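Local coordinates for protein endoglucanase (Ruminococcus champanellensis, PDB 6WQV) that probably hydrolyses internal beta-1,4 linkages of cellulose and related plant polysaccharides as a broad-specificity endoglucanase of glycosyl hydrolase family 5, at residues Ile63-Val66 against Lys67-Gly70; Gly201-Ala204 against Ile205-Leu208. All blocks are in the same frame, centred on the assembly; numbering follows the deposited sequence.

Contact 1 of 2, residues Ile63-Val66 against Lys67-Gly70; sequences IDKV and KEGG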
# COMPACT_ATOMS: atom_id res chain seq x y z
N ILE A 63 -13.20 -6.04 -9.78
CA ILE A 63 -12.25 -6.91 -9.09
C ILE A 63 -12.18 -8.27 -9.78
O ILE A 63 -11.11 -8.87 -9.89
CB ILE A 63 -12.61 -7.02 -7.60
CG1 ILE A 63 -12.66 -5.64 -6.93
CG2 ILE A 63 -11.60 -7.90 -6.87
CD1 ILE A 63 -11.43 -4.82 -7.13
N ASP A 64 -13.33 -8.77 -10.27
CA ASP A 64 -13.31 -9.99 -11.07
C ASP A 64 -12.35 -9.85 -12.26
O ASP A 64 -11.64 -10.79 -12.64
CB ASP A 64 -14.70 -10.31 -11.64
CG ASP A 64 -15.71 -10.74 -10.60
OD1 ASP A 64 -15.36 -10.95 -9.42
OD2 ASP A 64 -16.90 -10.89 -10.98
N LYS A 65 -12.38 -8.68 -12.92
CA LYS A 65 -11.52 -8.44 -14.07
C LYS A 65 -10.05 -8.38 -13.68
O LYS A 65 -9.19 -8.90 -14.40
CB LYS A 65 -11.96 -7.14 -14.76
CG LYS A 65 -11.19 -6.79 -16.02
CD LYS A 65 -11.44 -7.78 -17.13
CE LYS A 65 -10.84 -7.27 -18.42
NZ LYS A 65 -11.16 -8.14 -19.57
N VAL A 66 -9.75 -7.74 -12.55
CA VAL A 66 -8.38 -7.74 -12.02
C VAL A 66 -7.87 -9.17 -11.84
O VAL A 66 -6.76 -9.50 -12.25
CB VAL A 66 -8.35 -6.92 -10.72
CG1 VAL A 66 -7.03 -7.09 -10.00
CG2 VAL A 66 -8.62 -5.44 -11.04
N LYS A 67 -8.69 -10.04 -11.24
CA LYS A 67 -8.28 -11.43 -11.06
C LYS A 67 -8.09 -12.13 -12.41
O LYS A 67 -7.09 -12.84 -12.62
CB LYS A 67 -9.30 -12.18 -10.19
CG LYS A 67 -8.94 -13.63 -9.91
CD LYS A 67 -9.98 -14.32 -9.04
CE LYS A 67 -9.68 -15.82 -8.93
NZ LYS A 67 -10.59 -16.54 -7.99
N GLU A 68 -9.04 -11.95 -13.33
CA GLU A 68 -8.93 -12.53 -14.67
C GLU A 68 -7.64 -12.11 -15.36
O GLU A 68 -7.05 -12.90 -16.11
CB GLU A 68 -10.13 -12.08 -15.51
CG GLU A 68 -10.21 -12.60 -16.93
CD GLU A 68 -11.24 -11.83 -17.75
OE1 GLU A 68 -12.41 -11.73 -17.31
OE2 GLU A 68 -10.88 -11.28 -18.82
N GLY A 69 -7.18 -10.88 -15.12
CA GLY A 69 -5.97 -10.43 -15.77
C GLY A 69 -4.69 -11.02 -15.23
O GLY A 69 -3.63 -10.83 -15.83
N GLY A 70 -4.76 -11.73 -14.11
CA GLY A 70 -3.62 -12.44 -13.57
C GLY A 70 -3.19 -12.02 -12.18
O GLY A 70 -2.25 -12.60 -11.64

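Contact 2 of 2, residues Gly201-Ala204 against Ile205-Leu208; sequences GNNA and IRCL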
# COMPACT_ATOMS: atom_id res chain seq x y z
N GLY A 201 -8.02 -13.50 18.80
CA GLY A 201 -8.66 -14.24 17.72
C GLY A 201 -7.73 -14.39 16.53
O GLY A 201 -6.52 -14.59 16.67
N ASN A 202 -8.31 -14.32 15.33
CA ASN A 202 -7.50 -14.43 14.12
C ASN A 202 -6.49 -13.30 14.03
O ASN A 202 -5.44 -13.45 13.38
CB ASN A 202 -8.39 -14.43 12.87
CG ASN A 202 -9.14 -15.75 12.67
OD1 ASN A 202 -9.03 -16.69 13.45
ND2 ASN A 202 -9.92 -15.81 11.58
N ASN A 203 -6.77 -12.15 14.66
CA ASN A 203 -5.81 -11.05 14.64
C ASN A 203 -4.55 -11.36 15.43
O ASN A 203 -3.55 -10.66 15.25
CB ASN A 203 -6.43 -9.76 15.16
CG ASN A 203 -7.45 -9.16 14.21
OD1 ASN A 203 -7.47 -9.46 13.00
ND2 ASN A 203 -8.30 -8.30 14.74
N ALA A 204 -4.57 -12.38 16.29
CA ALA A 204 -3.37 -12.78 16.99
C ALA A 204 -2.32 -13.36 16.06
O ALA A 204 -1.13 -13.30 16.39
CB ALA A 204 -3.72 -13.82 18.06
N ILE A 205 -2.72 -13.91 14.91
CA ILE A 205 -1.78 -14.57 14.01
C ILE A 205 -1.87 -14.03 12.58
O ILE A 205 -1.31 -14.62 11.65
CB ILE A 205 -1.96 -16.10 14.03
CG1 ILE A 205 -3.40 -16.49 13.70
CG2 ILE A 205 -1.55 -16.67 15.37
CD1 ILE A 205 -3.58 -17.94 13.30
N ARG A 206 -2.56 -12.91 12.40
CA ARG A 206 -2.61 -12.26 11.10
C ARG A 206 -1.25 -11.67 10.73
O ARG A 206 -0.55 -11.12 11.58
CB ARG A 206 -3.65 -11.14 11.14
CG ARG A 206 -3.97 -10.51 9.78
CD ARG A 206 -5.13 -9.51 9.85
NE ARG A 206 -6.26 -10.07 10.57
CZ ARG A 206 -7.08 -11.01 10.09
NH1 ARG A 206 -6.92 -11.50 8.87
NH2 ARG A 206 -8.07 -11.47 10.86
N CYS A 207 -0.89 -11.75 9.46
CA CYS A 207 0.29 -11.05 8.99
C CYS A 207 0.00 -9.56 8.86
O CYS A 207 -1.08 -9.15 8.44
CB CYS A 207 0.77 -11.62 7.65
SG CYS A 207 1.56 -13.22 7.81
N LEU A 208 0.98 -8.74 9.24
CA LEU A 208 0.85 -7.29 9.26
C LEU A 208 2.00 -6.66 8.49
O LEU A 208 3.12 -7.17 8.49
CB LEU A 208 0.88 -6.79 10.70
CG LEU A 208 -0.06 -7.46 11.70
CD1 LEU A 208 0.19 -6.89 13.09
CD2 LEU A 208 -1.50 -7.32 11.29

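Contact 1 of 2, residues Ile63-Val66 against Lys67-Gly70
The amide N of G69 is shared by two carbonyls: it donates to K65 O at 2.9 Å and, weakly, to V66 O at 3.2 Å. The fork lies in the last turn of helix 60-68, which ends in a Schellman motif at G70, ahead of barrel strand 73-76 in this TIM-barrel enzyme, and illustrates how a helix terminates on glycine. At G70 phi swings to 120°, and G70 N turns back to K67 O at 3.0 Å. One turn earlier the bonding is regular and straighter, with K67 N meeting I63 O at 3.0 Å and E68 N meeting D64 O at 2.9 Å.

K65 and E68 are joined by a salt bridge across three residues. The lysine leaves with CG anti to its backbone N, and a bend at chi2 (67°) carries CD and CE beside the carboxylate of the more extended E68. K65 NZ then approaches E68 OE2 to 3.2 Å from above the carboxylate plane, 41° out of it. K67 and D64 instead direct their polar ends to N110, NZ to the backbone O and OD1 to ND2; D64 is also paired with K60. The buried face is apolar: I63 and V66 both touch W27 of strand 26-29, and V66 also meets F71, just beyond the glycines. K65 and V66 both touch L336 of strand 336-337. The aliphatic part of the lysine contributes to the ion pair as well, K65 CD lying 3.9 Å from E68 OE2.

Contact 2 of 2, residues Gly201-Ala204 against Ile205-Leu208
I205 N bonds to N202 O at 3.2 Å, closing the second of two overlapping type I turns; in the first, A204 N bonds to G201 O at 3.0 Å. The chain thus makes a brief helical coil without regular helix bonding, in the TIM-barrel loop that runs from helix 179-197 to strand 208-211. G201 enters it at positive phi, and after I205 the backbone extends toward the strand. I205 sets CG1 between its backbone N and carbonyl carbon (chi1 56°), which leaves CG1 3.7 Å from N202 O.

Such a turn can be fastened by side chains: here one within the turns, N203, is held by one just after them, R206, and the two lie side by side and point the same way. The arginine runs out from a CG placed opposite its backbone N and bends at chi3 (-48°), bringing the guanidinium alongside the amide. It grips with NE and NH2 together, both directed at the one oxygen, N203 OD1; NE is 2.8 Å away from it and NH2 3.0 Å. OD1 lies almost in the guanidinium plane, although the amide itself is turned 77° from it. N202 O sits over one guanidinium face.

Backbone carbonyls extend the buried polar network: R206 NH2 also bonds to Y153 O, and NH1 to D154 O and L157 O. N203 ND2 reaches A147 O and the side-chain T199 OG1, which fixes the amide's flip. N202 ND2 bonds to T9 O and to Y153 O, and N202 CB lies 3.6 Å from R206 NH2.

Overall arrangement
Contacts 1 and 2 are separate local arrangements on one barrel: in each, the chain turns before a strand, strand 73-76 after residues 63-70 and strand 208-211 at the end of residues 201-208. Their centres lie 27 Å apart, their nearest atoms about 17 Å, and each centre is 18 Å from the centre of the chain. Contact 1 closes a helix through backbone bonds and glycine; contact 2 pairs turn bonds with a buried side-chain bond. Neither supplies a residue to the glycan pocket, which includes W53, H119, H120 and W321. Contact 1 packs against the barrel at strand 26-29, whereas contact 2 runs straight into strand 208-211 at L208 and also touches F159 of strand 157-160.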